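Side-chain contact in chlorella virus DNA ligase-adenylate (Chlorella virus, PDB 1FVI), which is thought to be an ATP-dependent DNA ligase that seals nicks through a covalent enzyme-adenylate intermediate: residues S68-T73 against K132-I137. The protein carries 1 engineered substitution. Residues are numbered along the deposited sequence; the frame is centred on the assembly and turned at random.
Sequences SIEGAT and KIIPLI
Glu70 alone carries the 68-73 side of this small surface contact, meeting Lys132 and Ile134 across a backbone separation of 9.4 Å between the CA atoms of Glu70 and Lys132. The chain approaches it from Ser68, the last residue of strand 63-68, and from Ile69, whose O accepts a hydrogen bond from Ala72 N at 3.1 Å and so closes a beta turn with Glu70 and Gly71 at its corners. From that corner the Glu70 chain bends at chi2 (-63°) and brings its carboxylate to strand 131-135. Glu70 OE2 accepts a hydrogen bond from Lys132 NZ at 3.3 Å, part of a salt bridge made through the anti lone pair, the one turned away from OE1. Lys132 is fully extended beyond CG and crosses the glutamate at about a right angle, with its CD also 3.7 Å from Glu70 OE2. The side chains of Ile134 and Glu70 come from opposite directions, and Ile134 CD1 lies 3.5 Å from Glu70 OE2, so this oxygen has an ammonium group and a methyl as neighbours. The other oxygen, OE1, is weakly hydrogen-bonded to Tyr95 OH, which gives the carboxylate a second tie. Beyond the turn, Thr73 is the N-cap of helix 74-82. The contact belongs to the ATP-dependent ligase (nucleotidyltransferase) domain; farther along 132-137, Leu136 touches the bound AMP and leans on strand 21-25. In the sheet, strand 92-99 runs between strand 63-68, antiparallel to it, and the outermost strand 131-135, parallel to it. The salt bridge thus spans this middle strand, where Glu70 and Lys132 both touch Ser93 and Ile134 packs on Tyr95, linking the loop after strand 63-68 to edge strand 131-135.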
ATOM      1  N   SER A  68       3.331  -9.369   3.051  1.00 29.87           N
ATOM      2  CA  SER A  68       1.975  -9.199   3.523  1.00 39.22           C
ATOM      3  C   SER A  68       1.059 -10.245   2.937  1.00 34.41           C
ATOM      4  O   SER A  68       1.266 -10.687   1.815  1.00 31.48           O
ATOM      5  CB  SER A  68       1.442  -7.817   3.151  1.00 37.15           C
ATOM      6  OG  SER A  68       1.486  -7.641   1.755  1.00 50.38           O
ATOM      7  N   ILE A  69       0.084 -10.671   3.735  1.00 40.42           N
ATOM      8  CA  ILE A  69      -0.932 -11.630   3.300  1.00 35.70           C
ATOM      9  C   ILE A  69      -2.091 -10.729   2.865  1.00 37.27           C
ATOM     10  O   ILE A  69      -2.758 -10.100   3.696  1.00 29.10           O
ATOM     11  CB  ILE A  69      -1.362 -12.555   4.451  1.00 30.29           C
ATOM     12  CG1 ILE A  69      -0.136 -13.265   5.028  1.00 26.57           C
ATOM     13  CG2 ILE A  69      -2.357 -13.571   3.944  1.00 36.44           C
ATOM     14  CD1 ILE A  69      -0.433 -14.190   6.181  1.00 32.97           C
ATOM     15  N   GLU A  70      -2.287 -10.651   1.553  1.00 40.24           N
ATOM     16  CA  GLU A  70      -3.291  -9.796   0.921  1.00 50.24           C
ATOM     17  C   GLU A  70      -4.544  -9.307   1.647  1.00 57.99           C
ATOM     18  O   GLU A  70      -4.632  -8.124   1.992  1.00 67.86           O
ATOM     19  CB  GLU A  70      -3.666 -10.343  -0.455  1.00 55.50           C
ATOM     20  CG  GLU A  70      -2.493 -10.423  -1.435  1.00 64.75           C
ATOM     21  CD  GLU A  70      -1.880  -9.072  -1.793  1.00 52.66           C
ATOM     22  OE1 GLU A  70      -1.669  -8.230  -0.895  1.00 47.04           O
ATOM     23  OE2 GLU A  70      -1.579  -8.872  -2.989  1.00 56.58           O
ATOM     24  N   GLY A  71      -5.527 -10.181   1.846  1.00 49.33           N
ATOM     25  CA  GLY A  71      -6.747  -9.739   2.500  1.00 35.96           C
ATOM     26  C   GLY A  71      -6.832 -10.051   3.975  1.00 39.96           C
ATOM     27  O   GLY A  71      -7.922 -10.093   4.525  1.00 45.66           O
ATOM     28  N   ALA A  72      -5.692 -10.276   4.617  1.00 34.36           N
ATOM     29  CA  ALA A  72      -5.663 -10.585   6.041  1.00 35.54           C
ATOM     30  C   ALA A  72      -5.338  -9.344   6.859  1.00 40.49           C
ATOM     31  O   ALA A  72      -4.973  -8.295   6.308  1.00 40.12           O
ATOM     32  CB  ALA A  72      -4.631 -11.672   6.318  1.00 43.86           C
ATOM     33  N   THR A  73      -5.459  -9.473   8.178  1.00 35.76           N
ATOM     34  CA  THR A  73      -5.157  -8.362   9.071  1.00 34.98           C
ATOM     35  C   THR A  73      -3.656  -8.293   9.334  1.00 39.62           C
ATOM     36  O   THR A  73      -2.935  -9.279   9.128  1.00 35.92           O
ATOM     37  CB  THR A  73      -5.879  -8.486  10.424  1.00 28.76           C
ATOM     38  OG1 THR A  73      -5.475  -9.694  11.084  1.00 30.87           O
ATOM     39  CG2 THR A  73      -7.402  -8.454  10.229  1.00 29.02           C
ATOM     40  N   LYS A 132       3.308 -14.191  -4.241  1.00 35.53           N
ATOM     41  CA  LYS A 132       2.977 -13.204  -5.256  1.00 36.49           C
ATOM     42  C   LYS A 132       3.994 -12.056  -5.198  1.00 36.57           C
ATOM     43  O   LYS A 132       4.028 -11.293  -4.231  1.00 26.26           O
ATOM     44  CB  LYS A 132       1.558 -12.685  -5.021  1.00 39.37           C
ATOM     45  CG  LYS A 132       1.021 -11.765  -6.092  1.00 34.92           C
ATOM     46  CD  LYS A 132      -0.270 -11.137  -5.614  1.00 48.77           C
ATOM     47  CE  LYS A 132      -0.874 -10.206  -6.645  1.00 60.07           C
ATOM     48  NZ  LYS A 132      -2.146  -9.622  -6.129  1.00 70.04           N
ATOM     49  N   ILE A 133       4.877 -11.995  -6.191  1.00 36.79           N
ATOM     50  CA  ILE A 133       5.883 -10.937  -6.246  1.00 32.75           C
ATOM     51  C   ILE A 133       5.251  -9.746  -6.942  1.00 30.58           C
ATOM     52  O   ILE A 133       4.864  -9.825  -8.119  1.00 24.74           O
ATOM     53  CB  ILE A 133       7.155 -11.360  -7.036  1.00 32.97           C
ATOM     54  CG1 ILE A 133       7.803 -12.584  -6.388  1.00 23.44           C
ATOM     55  CG2 ILE A 133       8.163 -10.196  -7.104  1.00 32.94           C
ATOM     56  CD1 ILE A 133       8.236 -12.363  -4.998  1.00 25.81           C
ATOM     57  N   ILE A 134       5.125  -8.650  -6.200  1.00 20.40           N
ATOM     58  CA  ILE A 134       4.523  -7.439  -6.737  1.00 29.09           C
ATOM     59  C   ILE A 134       5.513  -6.290  -6.842  1.00 28.70           C
ATOM     60  O   ILE A 134       5.919  -5.719  -5.835  1.00 33.35           O
ATOM     61  CB  ILE A 134       3.317  -6.986  -5.883  1.00 27.13           C
ATOM     62  CG1 ILE A 134       2.259  -8.099  -5.831  1.00 29.11           C
ATOM     63  CG2 ILE A 134       2.723  -5.721  -6.476  1.00 28.37           C
ATOM     64  CD1 ILE A 134       1.110  -7.808  -4.901  1.00 40.75           C
ATOM     65  N   PRO A 135       5.950  -5.968  -8.070  1.00 38.17           N
ATOM     66  CA  PRO A 135       6.900  -4.873  -8.289  1.00 33.18           C
ATOM     67  C   PRO A 135       6.217  -3.531  -7.996  1.00 28.85           C
ATOM     68  O   PRO A 135       5.184  -3.206  -8.584  1.00 29.47           O
ATOM     69  CB  PRO A 135       7.236  -4.998  -9.785  1.00 37.36           C
ATOM     70  CG  PRO A 135       6.933  -6.436 -10.111  1.00 33.69           C
ATOM     71  CD  PRO A 135       5.670  -6.677  -9.332  1.00 32.31           C
ATOM     72  N   LEU A 136       6.762  -2.785  -7.045  1.00 29.15           N
ATOM     73  CA  LEU A 136       6.217  -1.484  -6.710  1.00 21.14           C
ATOM     74  C   LEU A 136       6.955  -0.428  -7.507  1.00 21.60           C
ATOM     75  O   LEU A 136       7.949   0.122  -7.046  1.00 24.34           O
ATOM     76  CB  LEU A 136       6.375  -1.185  -5.222  1.00 32.40           C
ATOM     77  CG  LEU A 136       5.243  -1.443  -4.223  1.00 43.41           C
ATOM     78  CD1 LEU A 136       5.440  -0.486  -3.052  1.00 26.03           C
ATOM     79  CD2 LEU A 136       3.867  -1.217  -4.850  1.00 40.97           C
ATOM     80  N   ILE A 137       6.517  -0.215  -8.742  1.00 19.69           N
ATOM     81  CA  ILE A 137       7.108   0.800  -9.610  1.00 16.89           C
ATOM     82  C   ILE A 137       6.425   2.136  -9.238  1.00 29.37           C
ATOM     83  O   ILE A 137       5.191   2.219  -9.178  1.00 28.35           O
ATOM     84  CB  ILE A 137       6.897   0.393 -11.066  1.00 20.52           C
ATOM     85  CG1 ILE A 137       7.684  -0.909 -11.311  1.00 25.51           C
ATOM     86  CG2 ILE A 137       7.301   1.532 -12.009  1.00 18.94           C
ATOM     87  CD1 ILE A 137       7.321  -1.655 -12.560  1.00 20.48           C
TER